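Long-range contacts in E3 SUMO-protein ligase SIZ2 (Saccharomyces cerevisiae, PDB 6U75), which acts as a SUMO E3 ligase of the PIAS family, promoting the attachment of SUMO to target proteins, possibly septins among them: residues 54-59 / 72-77; 144-149 / 210-215; 154-159 / 240-245; 181-186 / 204-209. All coordinates share one frame; numbering follows the deposited sequence.

Followed from the N terminus, the chain first closes contact 1, where the loop after strand 50-58 folds back on that strand inside the PINIT domain; this closes before any other contact opens and lies well apart from the rest. Contact 2 then opens on helix 142-150 and contact 3 at the start of helix 157-168. Their partners, helices 211-218 and 242-249, come in the same order, so the two contacts cross and fasten both helices to the SP-RING part. Contact 4 joins strand 181-184 to the zinc-binding loop and is nested within both. Its residue Phe209 packs on Phe214 of contact 2, and its Cys208 on Ser241 and Val244 of contact 3.

Contact 1: residues 54-59 / 72-77; sequences LFSGFS and IDFPYP
Ser56 and Phe74 meet with the serine CB over the middle of the ring, 3.4 Å from the ring centroid and only 7° off its normal, a CH-pi contact at the heart of this crossing. The same serine turns its OG anti to its own backbone N (chi1 177°), which carries the hydroxyl to Asp73 O, where it donates a hydrogen bond of 2.8 Å. Its carbonyl works too: Asp73 N donates to Ser56 O at 2.6 Å, from a position tilted out of the carbonyl plane. With the segments running 79° apart, the loop passes across strand 50-58 instead of extending it, and both bonds join the same pair, Ser56 and Asp73.

On one flank Asp73 CB sits over a face of the Phe58 ring, 3.8 Å from its centroid, and a water bridges Phe58 N and Asp73 OD2. On the other, Leu54 CD2 comes to 4.1 Å from Phe74 CE2, while Ile72 CD1 lies against Phe55 CD2. Further out, Asp73 OD1 accepts from Gly99 N and forms a salt bridge with Lys92, and Leu80 of strand 79-82 packs on both Leu54 and Phe74. An alanine in place of Phe74 would probably open a gap beside Ser56 CB and Leu54 CD2, with the serine losing its CH-pi partner.

Within the PINIT domain, the loop is thus fixed by polar and aromatic contacts together: the buried serine hydroxyl is satisfied by a backbone carbonyl, and the aspartate is likely to remain ionised beside its lysine.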
loop_
_atom_site.group_PDB
_atom_site.type_symbol
_atom_site.label_atom_id
_atom_site.label_comp_id
_atom_site.label_asym_id
_atom_site.label_seq_id
_atom_site.Cartn_x
_atom_site.Cartn_y
_atom_site.Cartn_z
ATOM N N LEU A 54 -5.890 -13.319 -4.814
ATOM C CA LEU A 54 -6.350 -14.013 -3.621
ATOM C C LEU A 54 -6.196 -13.099 -2.413
ATOM O O LEU A 54 -5.185 -12.407 -2.268
ATOM C CB LEU A 54 -5.547 -15.297 -3.416
ATOM C CG LEU A 54 -5.859 -16.155 -2.190
ATOM C CD1 LEU A 54 -7.150 -16.932 -2.382
ATOM C CD2 LEU A 54 -4.701 -17.098 -1.906
ATOM N N PHE A 55 -7.207 -13.100 -1.549
ATOM C CA PHE A 55 -7.236 -12.262 -0.360
ATOM C C PHE A 55 -7.496 -13.129 0.863
ATOM O O PHE A 55 -8.244 -14.109 0.792
ATOM C CB PHE A 55 -8.318 -11.182 -0.467
ATOM C CG PHE A 55 -8.050 -10.158 -1.533
ATOM C CD1 PHE A 55 -8.353 -10.419 -2.858
ATOM C CD2 PHE A 55 -7.498 -8.930 -1.207
ATOM C CE1 PHE A 55 -8.107 -9.478 -3.837
ATOM C CE2 PHE A 55 -7.251 -7.986 -2.183
ATOM C CZ PHE A 55 -7.556 -8.260 -3.499
ATOM N N SER A 56 -6.879 -12.757 1.980
ATOM C CA SER A 56 -7.066 -13.438 3.251
ATOM C C SER A 56 -7.230 -12.390 4.338
ATOM O O SER A 56 -6.492 -11.402 4.370
ATOM C CB SER A 56 -5.885 -14.359 3.581
ATOM O OG SER A 56 -6.041 -14.966 4.851
ATOM N N GLY A 57 -8.202 -12.604 5.224
ATOM C CA GLY A 57 -8.460 -11.660 6.291
ATOM C C GLY A 57 -8.868 -12.367 7.567
ATOM O O GLY A 57 -9.287 -13.524 7.554
ATOM N N PHE A 58 -8.729 -11.650 8.679
ATOM C CA PHE A 58 -9.196 -12.172 9.956
ATOM C C PHE A 58 -10.712 -12.309 9.933
ATOM O O PHE A 58 -11.426 -11.370 9.567
ATOM C CB PHE A 58 -8.764 -11.258 11.104
ATOM C CG PHE A 58 -7.317 -11.399 11.490
ATOM C CD1 PHE A 58 -6.739 -12.651 11.643
ATOM C CD2 PHE A 58 -6.534 -10.277 11.706
ATOM C CE1 PHE A 58 -5.411 -12.779 12.000
ATOM C CE2 PHE A 58 -5.206 -10.399 12.062
ATOM C CZ PHE A 58 -4.643 -11.651 12.209
ATOM N N SER A 59 -11.201 -13.482 10.324
ATOM C CA SER A 59 -12.632 -13.783 10.331
ATOM C C SER A 59 -13.137 -13.604 11.758
ATOM O O SER A 59 -13.094 -14.526 12.574
ATOM C CB SER A 59 -12.890 -15.193 9.813
ATOM O OG SER A 59 -14.259 -15.537 9.931
ATOM N N ILE A 72 -6.200 -7.168 5.071
ATOM C CA ILE A 72 -5.483 -8.310 4.510
ATOM C C ILE A 72 -4.606 -8.916 5.601
ATOM O O ILE A 72 -3.653 -8.287 6.070
ATOM C CB ILE A 72 -4.655 -7.913 3.284
ATOM C CG1 ILE A 72 -5.590 -7.554 2.127
ATOM C CG2 ILE A 72 -3.709 -9.051 2.894
ATOM C CD1 ILE A 72 -4.886 -7.162 0.847
ATOM N N ASP A 73 -4.924 -10.145 6.001
ATOM C CA ASP A 73 -4.140 -10.878 6.990
ATOM C C ASP A 73 -4.096 -12.340 6.575
ATOM O O ASP A 73 -5.125 -13.024 6.587
ATOM C CB ASP A 73 -4.730 -10.725 8.391
ATOM C CG ASP A 73 -4.315 -9.432 9.061
ATOM O OD1 ASP A 73 -3.098 -9.165 9.134
ATOM O OD2 ASP A 73 -5.204 -8.677 9.510
ATOM N N PHE A 74 -2.916 -12.809 6.195
ATOM C CA PHE A 74 -2.690 -14.220 5.927
ATOM C C PHE A 74 -2.180 -14.917 7.183
ATOM O O PHE A 74 -1.529 -14.292 8.028
ATOM C CB PHE A 74 -1.670 -14.397 4.806
ATOM C CG PHE A 74 -2.253 -14.301 3.426
ATOM C CD1 PHE A 74 -2.410 -13.075 2.806
ATOM C CD2 PHE A 74 -2.630 -15.444 2.741
ATOM C CE1 PHE A 74 -2.939 -12.990 1.533
ATOM C CE2 PHE A 74 -3.160 -15.365 1.468
ATOM C CZ PHE A 74 -3.314 -14.136 0.864
ATOM N N PRO A 75 -2.454 -16.210 7.344
ATOM C CA PRO A 75 -1.849 -16.950 8.459
ATOM C C PRO A 75 -0.351 -17.102 8.240
ATOM O O PRO A 75 0.090 -17.544 7.179
ATOM C CB PRO A 75 -2.568 -18.302 8.426
ATOM C CG PRO A 75 -3.033 -18.448 7.018
ATOM C CD PRO A 75 -3.338 -17.062 6.529
ATOM N N TYR A 76 0.434 -16.720 9.248
ATOM C CA TYR A 76 1.878 -16.858 9.166
ATOM C C TYR A 76 2.353 -17.927 10.135
ATOM O O TYR A 76 2.022 -17.857 11.327
ATOM C CB TYR A 76 2.582 -15.534 9.476
ATOM C CG TYR A 76 4.087 -15.635 9.365
ATOM C CD1 TYR A 76 4.715 -15.569 8.128
ATOM C CD2 TYR A 76 4.879 -15.814 10.493
ATOM C CE1 TYR A 76 6.089 -15.669 8.017
ATOM C CE2 TYR A 76 6.254 -15.915 10.392
ATOM C CZ TYR A 76 6.854 -15.842 9.153
ATOM O OH TYR A 76 8.222 -15.942 9.044
ATOM N N PRO A 77 3.129 -18.926 9.684
ATOM C CA PRO A 77 3.581 -19.141 8.304
ATOM C C PRO A 77 2.512 -19.769 7.419
ATOM O O PRO A 77 1.565 -20.368 7.926
ATOM C CB PRO A 77 4.755 -20.099 8.479
ATOM C CG PRO A 77 4.360 -20.911 9.659
ATOM C CD PRO A 77 3.687 -19.938 10.596
HETATM O O HOH W 1 -8.162 -8.622 8.966
#

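Contact 2: residues 144-149 / 210-215; sequences ALLGKI and DALWFL
Just ahead of Ala211, which packs on Leu146, Asp210 has its OD1 gripped by two backbone N-H groups, those of Lys195 and Tyr196. The other carboxylate oxygen, OD2, offers its anti lone pair to Trp213 N at 3.1 Å, so the N-cap aspartate holds the first turn of helix 211-218 while tying the helix start to the backbone at Lys195 and Tyr196.

From that turn, Ala211 CB receives Leu146 CD1 at 3.6 Å, and the second leucine methyl, CD2, reaches Leu212 CB, the two leucine side chains crossing at about a right angle. Leu146 has CG anti to its backbone N (chi1 -179°), which sends both branches over to the opposing helix. The helix axes approach to 9.7 Å at 136°, about midway between perpendicular and antiparallel. Helix 211-218 belongs to the SP-RING zinc finger, whereas helix 142-150 follows strand 130-139 of the PINIT domain, so the packing docks the connecting helix onto the RING-like fold.

One turn on, Leu215 CD1 nestles among three residues of helix 142-150. It lies 3.7 Å from Leu145 CB and equally near the backbone at Leu146 N, and it meets Ile149 CD1 tip to tip at 3.9 Å. Pro142 touches Leu212 and Leu215 from the start of the same helix.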
loop_
_atom_site.group_PDB
_atom_site.type_symbol
_atom_site.label_atom_id
_atom_site.label_comp_id
_atom_site.label_asym_id
_atom_site.label_seq_id
_atom_site.Cartn_x
_atom_site.Cartn_y
_atom_site.Cartn_z
ATOM N N ALA A 144 1.259 5.662 -11.928
ATOM C CA ALA A 144 -0.072 6.207 -12.174
ATOM C C ALA A 144 -0.616 6.909 -10.934
ATOM O O ALA A 144 -1.234 7.978 -11.032
ATOM C CB ALA A 144 -1.016 5.090 -12.615
ATOM N N LEU A 145 -0.403 6.317 -9.758
ATOM C CA LEU A 145 -0.853 6.951 -8.524
ATOM C C LEU A 145 -0.116 8.263 -8.284
ATOM O O LEU A 145 -0.699 9.232 -7.784
ATOM C CB LEU A 145 -0.657 5.991 -7.352
ATOM C CG LEU A 145 -1.408 4.660 -7.464
ATOM C CD1 LEU A 145 -1.022 3.731 -6.327
ATOM C CD2 LEU A 145 -2.915 4.881 -7.481
ATOM N N LEU A 146 1.170 8.316 -8.638
ATOM C CA LEU A 146 1.898 9.577 -8.575
ATOM C C LEU A 146 1.273 10.606 -9.505
ATOM O O LEU A 146 1.169 11.786 -9.158
ATOM C CB LEU A 146 3.366 9.362 -8.939
ATOM C CG LEU A 146 4.233 10.622 -8.889
ATOM C CD1 LEU A 146 4.527 11.007 -7.448
ATOM C CD2 LEU A 146 5.515 10.431 -9.673
ATOM N N GLY A 147 0.878 10.178 -10.702
ATOM C CA GLY A 147 0.185 11.086 -11.600
ATOM C C GLY A 147 -1.088 11.629 -10.984
ATOM O O GLY A 147 -1.394 12.819 -11.102
ATOM N N LYS A 148 -1.848 10.762 -10.314
ATOM C CA LYS A 148 -3.040 11.219 -9.604
ATOM C C LYS A 148 -2.680 12.260 -8.550
ATOM O O LYS A 148 -3.339 13.300 -8.434
ATOM C CB LYS A 148 -3.761 10.037 -8.954
ATOM C CG LYS A 148 -4.533 9.162 -9.928
ATOM C CD LYS A 148 -5.366 8.108 -9.208
ATOM C CE LYS A 148 -6.492 8.731 -8.392
ATOM N NZ LYS A 148 -7.430 7.707 -7.850
ATOM N N ILE A 149 -1.633 11.992 -7.769
ATOM C CA ILE A 149 -1.233 12.917 -6.709
ATOM C C ILE A 149 -0.837 14.266 -7.295
ATOM O O ILE A 149 -1.180 15.323 -6.751
ATOM C CB ILE A 149 -0.088 12.311 -5.874
ATOM C CG1 ILE A 149 -0.595 11.112 -5.069
ATOM C CG2 ILE A 149 0.519 13.372 -4.959
ATOM C CD1 ILE A 149 0.501 10.322 -4.386
ATOM N N ASP A 210 9.562 11.788 -0.716
ATOM C CA ASP A 210 9.258 11.579 -2.126
ATOM C C ASP A 210 8.008 10.722 -2.265
ATOM O O ASP A 210 7.953 9.597 -1.757
ATOM C CB ASP A 210 10.439 10.921 -2.833
ATOM C CG ASP A 210 10.318 10.988 -4.344
ATOM O OD1 ASP A 210 10.637 12.050 -4.918
ATOM O OD2 ASP A 210 9.899 9.985 -4.956
ATOM N N ALA A 211 7.000 11.258 -2.956
ATOM C CA ALA A 211 5.742 10.536 -3.107
ATOM C C ALA A 211 5.945 9.213 -3.832
ATOM O O ALA A 211 5.340 8.197 -3.468
ATOM C CB ALA A 211 4.730 11.404 -3.855
ATOM N N LEU A 212 6.794 9.202 -4.861
ATOM C CA LEU A 212 6.977 7.987 -5.645
ATOM C C LEU A 212 7.647 6.896 -4.819
ATOM O O LEU A 212 7.232 5.733 -4.863
ATOM C CB LEU A 212 7.792 8.291 -6.902
ATOM C CG LEU A 212 7.952 7.134 -7.889
ATOM C CD1 LEU A 212 6.595 6.600 -8.315
ATOM C CD2 LEU A 212 8.756 7.573 -9.100
ATOM N N TRP A 213 8.678 7.251 -4.050
ATOM C CA TRP A 213 9.324 6.260 -3.199
ATOM C C TRP A 213 8.405 5.796 -2.078
ATOM O O TRP A 213 8.447 4.623 -1.689
ATOM C CB TRP A 213 10.622 6.824 -2.630
ATOM C CG TRP A 213 11.766 6.716 -3.584
ATOM C CD1 TRP A 213 12.256 7.696 -4.396
ATOM C CD2 TRP A 213 12.562 5.553 -3.831
ATOM N NE1 TRP A 213 13.313 7.216 -5.131
ATOM C CE2 TRP A 213 13.521 5.902 -4.802
ATOM C CE3 TRP A 213 12.560 4.251 -3.323
ATOM C CZ2 TRP A 213 14.467 4.996 -5.275
ATOM C CZ3 TRP A 213 13.499 3.354 -3.793
ATOM C CH2 TRP A 213 14.441 3.730 -4.759
ATOM N N PHE A 214 7.563 6.689 -1.553
ATOM C CA PHE A 214 6.583 6.274 -0.556
ATOM C C PHE A 214 5.613 5.254 -1.142
ATOM O O PHE A 214 5.331 4.223 -0.523
ATOM C CB PHE A 214 5.830 7.491 -0.024
ATOM C CG PHE A 214 4.732 7.148 0.943
ATOM C CD1 PHE A 214 5.019 6.865 2.267
ATOM C CD2 PHE A 214 3.412 7.112 0.527
ATOM C CE1 PHE A 214 4.011 6.550 3.157
ATOM C CE2 PHE A 214 2.399 6.798 1.413
ATOM C CZ PHE A 214 2.700 6.517 2.730
ATOM N N LEU A 215 5.091 5.529 -2.340
ATOM C CA LEU A 215 4.177 4.586 -2.978
ATOM C C LEU A 215 4.873 3.274 -3.314
ATOM O O LEU A 215 4.246 2.209 -3.268
ATOM C CB LEU A 215 3.581 5.207 -4.242
ATOM C CG LEU A 215 2.628 6.384 -4.025
ATOM C CD1 LEU A 215 2.309 7.059 -5.348
ATOM C CD2 LEU A 215 1.351 5.925 -3.338
#

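Contact 3: residues 154-159 / 240-245; sequences KIIKQA and ISEFVD
Segments 154-159 and 240-245 run almost side by side in the same direction, 11° apart, before each turns into a helix. A single parallel bridge pairs Ile155 with Ser241: Ile155 N donates to Ile240 O at 2.7 Å in a nearly straight bond of 174°, and Ile155 O accepts from Glu242 N at 3.1 Å. The peptide groups of Ile155 thus straddle Ser241. Ile156 and Ser241 hold the N-cap positions of helices 157-168 and 242-249. Segment 240-245 lies in the SP-RING zinc finger, so the bridge ties to it the start of helix 157-168, the next helix after 142-150.

Of the side chains, Glu242 does the most. Its CG stands anti to the backbone N (chi1 -170°) and the chain beyond is extended, bringing OE1 to 3.1 Å from Lys157 N, whose N-H meets the carboxylate from above its plane. Lys157 runs obliquely across the same group, its CG 3.6 Å from Glu242 OE1, and its CB lies at the edge of the Phe243 ring, 4.2 Å from CD1. At the other end Lys154 lies alongside Ile240 with both side chains pointing the same way, Lys154 CD reaching Ile240 CG2 at 4.0 Å. An alanine in place of Glu242 would probably leave Lys157 N without this acceptor and open a gap beside the lysine's CG.

Behind the bridge, Ile155 packs on Lys199 and Asp201, near the zinc site without touching it. The glutamate brings negative charge to a helix N terminus, where the helix dipole and the nearby Lys157 amine, 4.9 Å from Glu242 OE2 to NZ, would both tend to favour its ionised form.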
loop_
_atom_site.group_PDB
_atom_site.type_symbol
_atom_site.label_atom_id
_atom_site.label_comp_id
_atom_site.label_asym_id
_atom_site.label_seq_id
_atom_site.Cartn_x
_atom_site.Cartn_y
_atom_site.Cartn_z
ATOM N N LYS A 154 -1.766 21.450 -4.657
ATOM C CA LYS A 154 -0.643 21.326 -3.746
ATOM C C LYS A 154 -0.915 22.094 -2.453
ATOM O O LYS A 154 -1.887 22.842 -2.332
ATOM C CB LYS A 154 0.636 21.837 -4.409
ATOM C CG LYS A 154 0.835 21.327 -5.830
ATOM C CD LYS A 154 2.161 21.783 -6.417
ATOM C CE LYS A 154 2.300 21.357 -7.872
ATOM N NZ LYS A 154 2.129 19.886 -8.054
ATOM N N ILE A 155 -0.040 21.890 -1.474
ATOM C CA ILE A 155 -0.090 22.642 -0.222
ATOM C C ILE A 155 0.586 23.987 -0.469
ATOM O O ILE A 155 1.796 24.053 -0.694
ATOM C CB ILE A 155 0.585 21.877 0.922
ATOM C CG1 ILE A 155 -0.236 20.636 1.279
ATOM C CG2 ILE A 155 0.755 22.780 2.137
ATOM C CD1 ILE A 155 0.499 19.645 2.158
ATOM N N ILE A 156 -0.202 25.064 -0.429
ATOM C CA ILE A 156 0.307 26.371 -0.821
ATOM C C ILE A 156 1.475 26.784 0.072
ATOM O O ILE A 156 1.550 26.425 1.254
ATOM C CB ILE A 156 -0.813 27.425 -0.781
ATOM C CG1 ILE A 156 -1.472 27.464 0.601
ATOM C CG2 ILE A 156 -1.849 27.131 -1.856
ATOM C CD1 ILE A 156 -2.470 28.591 0.770
ATOM N N LYS A 157 2.400 27.552 -0.513
ATOM C CA LYS A 157 3.572 28.013 0.225
ATOM C C LYS A 157 3.200 28.995 1.330
ATOM O O LYS A 157 3.902 29.074 2.347
ATOM C CB LYS A 157 4.576 28.652 -0.739
ATOM C CG LYS A 157 3.992 29.723 -1.660
ATOM C CD LYS A 157 5.006 30.169 -2.705
ATOM C CE LYS A 157 4.339 30.887 -3.872
ATOM N NZ LYS A 157 3.664 32.152 -3.468
ATOM N N GLN A 158 2.115 29.752 1.151
ATOM C CA GLN A 158 1.674 30.661 2.204
ATOM C C GLN A 158 1.376 29.900 3.489
ATOM O O GLN A 158 1.716 30.358 4.586
ATOM C CB GLN A 158 0.438 31.440 1.750
ATOM C CG GLN A 158 0.703 32.480 0.670
ATOM C CD GLN A 158 0.859 31.873 -0.710
ATOM O OE1 GLN A 158 0.867 30.653 -0.866
ATOM N NE2 GLN A 158 0.980 32.726 -1.721
ATOM N N ALA A 159 0.741 28.732 3.371
ATOM C CA ALA A 159 0.427 27.939 4.555
ATOM C C ALA A 159 1.698 27.493 5.265
ATOM O O ALA A 159 1.778 27.535 6.499
ATOM C CB ALA A 159 -0.423 26.731 4.163
ATOM N N ILE A 240 1.464 17.469 -2.774
ATOM C CA ILE A 240 2.794 18.039 -2.950
ATOM C C ILE A 240 2.911 19.311 -2.124
ATOM O O ILE A 240 1.944 20.069 -1.977
ATOM C CB ILE A 240 3.071 18.318 -4.439
ATOM C CG1 ILE A 240 3.047 17.019 -5.251
ATOM C CG2 ILE A 240 4.407 19.030 -4.604
ATOM C CD1 ILE A 240 4.166 16.051 -4.914
ATOM N N SER A 241 4.104 19.550 -1.583
ATOM C CA SER A 241 4.393 20.764 -0.827
ATOM C C SER A 241 5.025 21.783 -1.768
ATOM O O SER A 241 6.143 21.583 -2.252
ATOM C CB SER A 241 5.319 20.463 0.348
ATOM O OG SER A 241 5.845 21.661 0.894
ATOM N N GLU A 242 4.308 22.878 -2.026
ATOM C CA GLU A 242 4.820 23.890 -2.943
ATOM C C GLU A 242 6.091 24.540 -2.410
ATOM O O GLU A 242 6.975 24.902 -3.192
ATOM C CB GLU A 242 3.751 24.952 -3.200
ATOM C CG GLU A 242 4.100 25.919 -4.318
ATOM C CD GLU A 242 3.086 27.034 -4.465
ATOM O OE1 GLU A 242 2.230 27.185 -3.567
ATOM O OE2 GLU A 242 3.144 27.762 -5.479
ATOM N N PHE A 243 6.205 24.688 -1.090
ATOM C CA PHE A 243 7.365 25.358 -0.508
ATOM C C PHE A 243 8.646 24.576 -0.785
ATOM O O PHE A 243 9.597 25.097 -1.386
ATOM C CB PHE A 243 7.144 25.536 0.997
ATOM C CG PHE A 243 8.128 26.459 1.656
ATOM C CD1 PHE A 243 8.126 27.815 1.371
ATOM C CD2 PHE A 243 9.038 25.976 2.582
ATOM C CE1 PHE A 243 9.027 28.667 1.983
ATOM C CE2 PHE A 243 9.938 26.824 3.198
ATOM C CZ PHE A 243 9.932 28.170 2.898
ATOM N N VAL A 244 8.685 23.313 -0.353
ATOM C CA VAL A 244 9.870 22.488 -0.571
ATOM C C VAL A 244 10.105 22.280 -2.061
ATOM O O VAL A 244 11.249 22.222 -2.522
ATOM C CB VAL A 244 9.728 21.145 0.170
ATOM C CG1 VAL A 244 10.991 20.313 0.002
ATOM C CG2 VAL A 244 9.424 21.376 1.643
ATOM N N ASP A 245 9.025 22.155 -2.835
ATOM C CA ASP A 245 9.173 21.973 -4.275
ATOM C C ASP A 245 9.876 23.167 -4.909
ATOM O O ASP A 245 10.783 22.998 -5.734
ATOM C CB ASP A 245 7.803 21.752 -4.916
ATOM C CG ASP A 245 7.887 21.553 -6.415
ATOM O OD1 ASP A 245 8.398 20.498 -6.846
ATOM O OD2 ASP A 245 7.442 22.451 -7.160
#

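Contact 4: residues 181-186 / 204-209; sequences TVLSLQ and KHIQCF. With ZN (zinc ion), chain C.
Leu183 faces the loop 204-209 at Ile206 and Gln207, just after the zinc ligand His205. That histidine binds the zinc ion through NE2 at 2.0 Å, and Cys203, Cys226 and Cys229 complete the site of three cysteines and one histidine in the SP-RING. Its CG sits between the backbone N and the carbonyl carbon (chi1 54°), a rotation that also turns ND1 to Gln207 O in a weak hydrogen bond of 2.9 Å. The weak bond is consistent with the loop helping to orient the imidazole ring that holds the metal.

Next, Ile206 points its side chain at strand 181-184, its CD1 4.3 Å from Leu183 CD1. The same leucine methyl also lies 3.9 Å from Ile206 O and 4.2 Å from Gln207 CA, so it rests against the backbone of the loop as much as against its side chains. Leu183 reaches there with CG anti to its own N. Beyond it, Ser184 OG accepts from Gln186 N at 3.0 Å, an ST turn that ends the strand. Cys208 packs its side chain on Ser241 and on Val244 of helix 242-249, and Phe209 begins the short strand 209-210.

Around these segments, helix 157-168 covers Ile206 with Thr160, Tyr163 and Ile164, Ile247 of helix 242-249 lies on Leu183, and strand 257-260 pairs antiparallel with strand 181-184.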
loop_
_atom_site.group_PDB
_atom_site.type_symbol
_atom_site.label_atom_id
_atom_site.label_comp_id
_atom_site.label_asym_id
_atom_site.label_seq_id
_atom_site.Cartn_x
_atom_site.Cartn_y
_atom_site.Cartn_z
ATOM N N THR A 181 15.963 26.495 11.817
ATOM C CA THR A 181 15.634 25.083 11.693
ATOM C C THR A 181 16.184 24.553 10.375
ATOM O O THR A 181 16.374 25.305 9.416
ATOM C CB THR A 181 14.115 24.853 11.776
ATOM O OG1 THR A 181 13.827 23.460 11.603
ATOM C CG2 THR A 181 13.379 25.657 10.712
ATOM N N VAL A 182 16.456 23.253 10.331
ATOM C CA VAL A 182 17.091 22.628 9.176
ATOM C C VAL A 182 16.041 21.842 8.401
ATOM O O VAL A 182 15.416 20.919 8.940
ATOM C CB VAL A 182 18.269 21.732 9.591
ATOM C CG1 VAL A 182 19.462 22.587 9.993
ATOM C CG2 VAL A 182 17.875 20.796 10.727
ATOM N N LEU A 183 15.848 22.214 7.140
ATOM C CA LEU A 183 14.967 21.508 6.219
ATOM C C LEU A 183 15.822 20.657 5.288
ATOM O O LEU A 183 16.685 21.185 4.578
ATOM C CB LEU A 183 14.118 22.496 5.418
ATOM C CG LEU A 183 13.315 21.929 4.244
ATOM C CD1 LEU A 183 12.221 20.997 4.737
ATOM C CD2 LEU A 183 12.730 23.053 3.407
ATOM N N SER A 184 15.587 19.349 5.295
ATOM C CA SER A 184 16.308 18.440 4.419
ATOM C C SER A 184 15.614 18.352 3.067
ATOM O O SER A 184 14.386 18.249 2.992
ATOM C CB SER A 184 16.405 17.047 5.044
ATOM O OG SER A 184 16.935 16.113 4.119
ATOM N N LEU A 185 16.407 18.407 2.002
ATOM C CA LEU A 185 15.910 18.171 0.654
ATOM C C LEU A 185 15.995 16.705 0.256
ATOM O O LEU A 185 15.688 16.371 -0.893
ATOM C CB LEU A 185 16.687 19.021 -0.356
ATOM C CG LEU A 185 16.669 20.534 -0.129
ATOM C CD1 LEU A 185 17.331 21.253 -1.296
ATOM C CD2 LEU A 185 15.250 21.039 0.081
ATOM N N GLN A 186 16.399 15.831 1.173
ATOM C CA GLN A 186 16.557 14.412 0.901
ATOM C C GLN A 186 15.332 13.642 1.375
ATOM O O GLN A 186 14.640 14.050 2.311
ATOM C CB GLN A 186 17.810 13.864 1.590
ATOM C CG GLN A 186 19.072 14.653 1.292
ATOM C CD GLN A 186 19.370 14.737 -0.191
ATOM O OE1 GLN A 186 19.022 15.715 -0.851
ATOM N NE2 GLN A 186 20.018 13.707 -0.723
ATOM N N LYS A 204 2.281 17.528 11.128
ATOM C CA LYS A 204 2.743 18.705 11.862
ATOM C C LYS A 204 4.260 18.845 11.731
ATOM O O LYS A 204 5.006 18.814 12.711
ATOM C CB LYS A 204 2.317 18.610 13.325
ATOM C CG LYS A 204 0.861 18.194 13.524
ATOM C CD LYS A 204 -0.108 19.249 13.006
ATOM C CE LYS A 204 -1.490 18.662 12.771
ATOM N NZ LYS A 204 -2.474 19.700 12.355
ATOM N N HIS A 205 4.711 18.993 10.488
ATOM C CA HIS A 205 6.132 19.127 10.200
ATOM C C HIS A 205 6.306 19.608 8.768
ATOM O O HIS A 205 5.525 19.242 7.887
ATOM C CB HIS A 205 6.869 17.796 10.412
ATOM C CG HIS A 205 6.283 16.647 9.650
ATOM N ND1 HIS A 205 6.362 16.546 8.277
ATOM C CD2 HIS A 205 5.618 15.545 10.071
ATOM C CE1 HIS A 205 5.767 15.432 7.886
ATOM N NE2 HIS A 205 5.306 14.808 8.955
ATOM N N ILE A 206 7.332 20.434 8.546
ATOM C CA ILE A 206 7.598 20.945 7.204
ATOM C C ILE A 206 8.374 19.953 6.348
ATOM O O ILE A 206 8.398 20.096 5.119
ATOM C CB ILE A 206 8.366 22.278 7.256
ATOM C CG1 ILE A 206 9.651 22.132 8.075
ATOM C CG2 ILE A 206 7.485 23.375 7.836
ATOM C CD1 ILE A 206 10.599 23.304 7.936
ATOM N N GLN A 207 9.010 18.953 6.954
ATOM C CA GLN A 207 9.753 17.970 6.180
ATOM C C GLN A 207 8.807 17.149 5.312
ATOM O O GLN A 207 7.654 16.895 5.674
ATOM C CB GLN A 207 10.550 17.043 7.097
ATOM C CG GLN A 207 11.690 17.718 7.845
ATOM C CD GLN A 207 11.239 18.383 9.129
ATOM O OE1 GLN A 207 10.068 18.725 9.289
ATOM N NE2 GLN A 207 12.170 18.561 10.061
ATOM N N CYS A 208 9.311 16.729 4.155
ATOM C CA CYS A 208 8.532 15.990 3.173
ATOM C C CYS A 208 9.247 14.688 2.833
ATOM O O CYS A 208 10.361 14.420 3.292
ATOM C CB CYS A 208 8.310 16.823 1.905
ATOM S SG CYS A 208 7.426 18.370 2.173
ATOM N N PHE A 209 8.584 13.876 2.015
ATOM C CA PHE A 209 9.138 12.630 1.513
ATOM C C PHE A 209 8.723 12.469 0.059
ATOM O O PHE A 209 7.667 12.955 -0.356
ATOM C CB PHE A 209 8.657 11.431 2.336
ATOM C CG PHE A 209 7.165 11.356 2.475
ATOM C CD1 PHE A 209 6.521 11.999 3.517
ATOM C CD2 PHE A 209 6.404 10.650 1.559
ATOM C CE1 PHE A 209 5.147 11.935 3.647
ATOM C CE2 PHE A 209 5.030 10.584 1.683
ATOM C CZ PHE A 209 4.401 11.227 2.729
HETATM ZN ZN ZN C . 3.949 13.295 8.800
#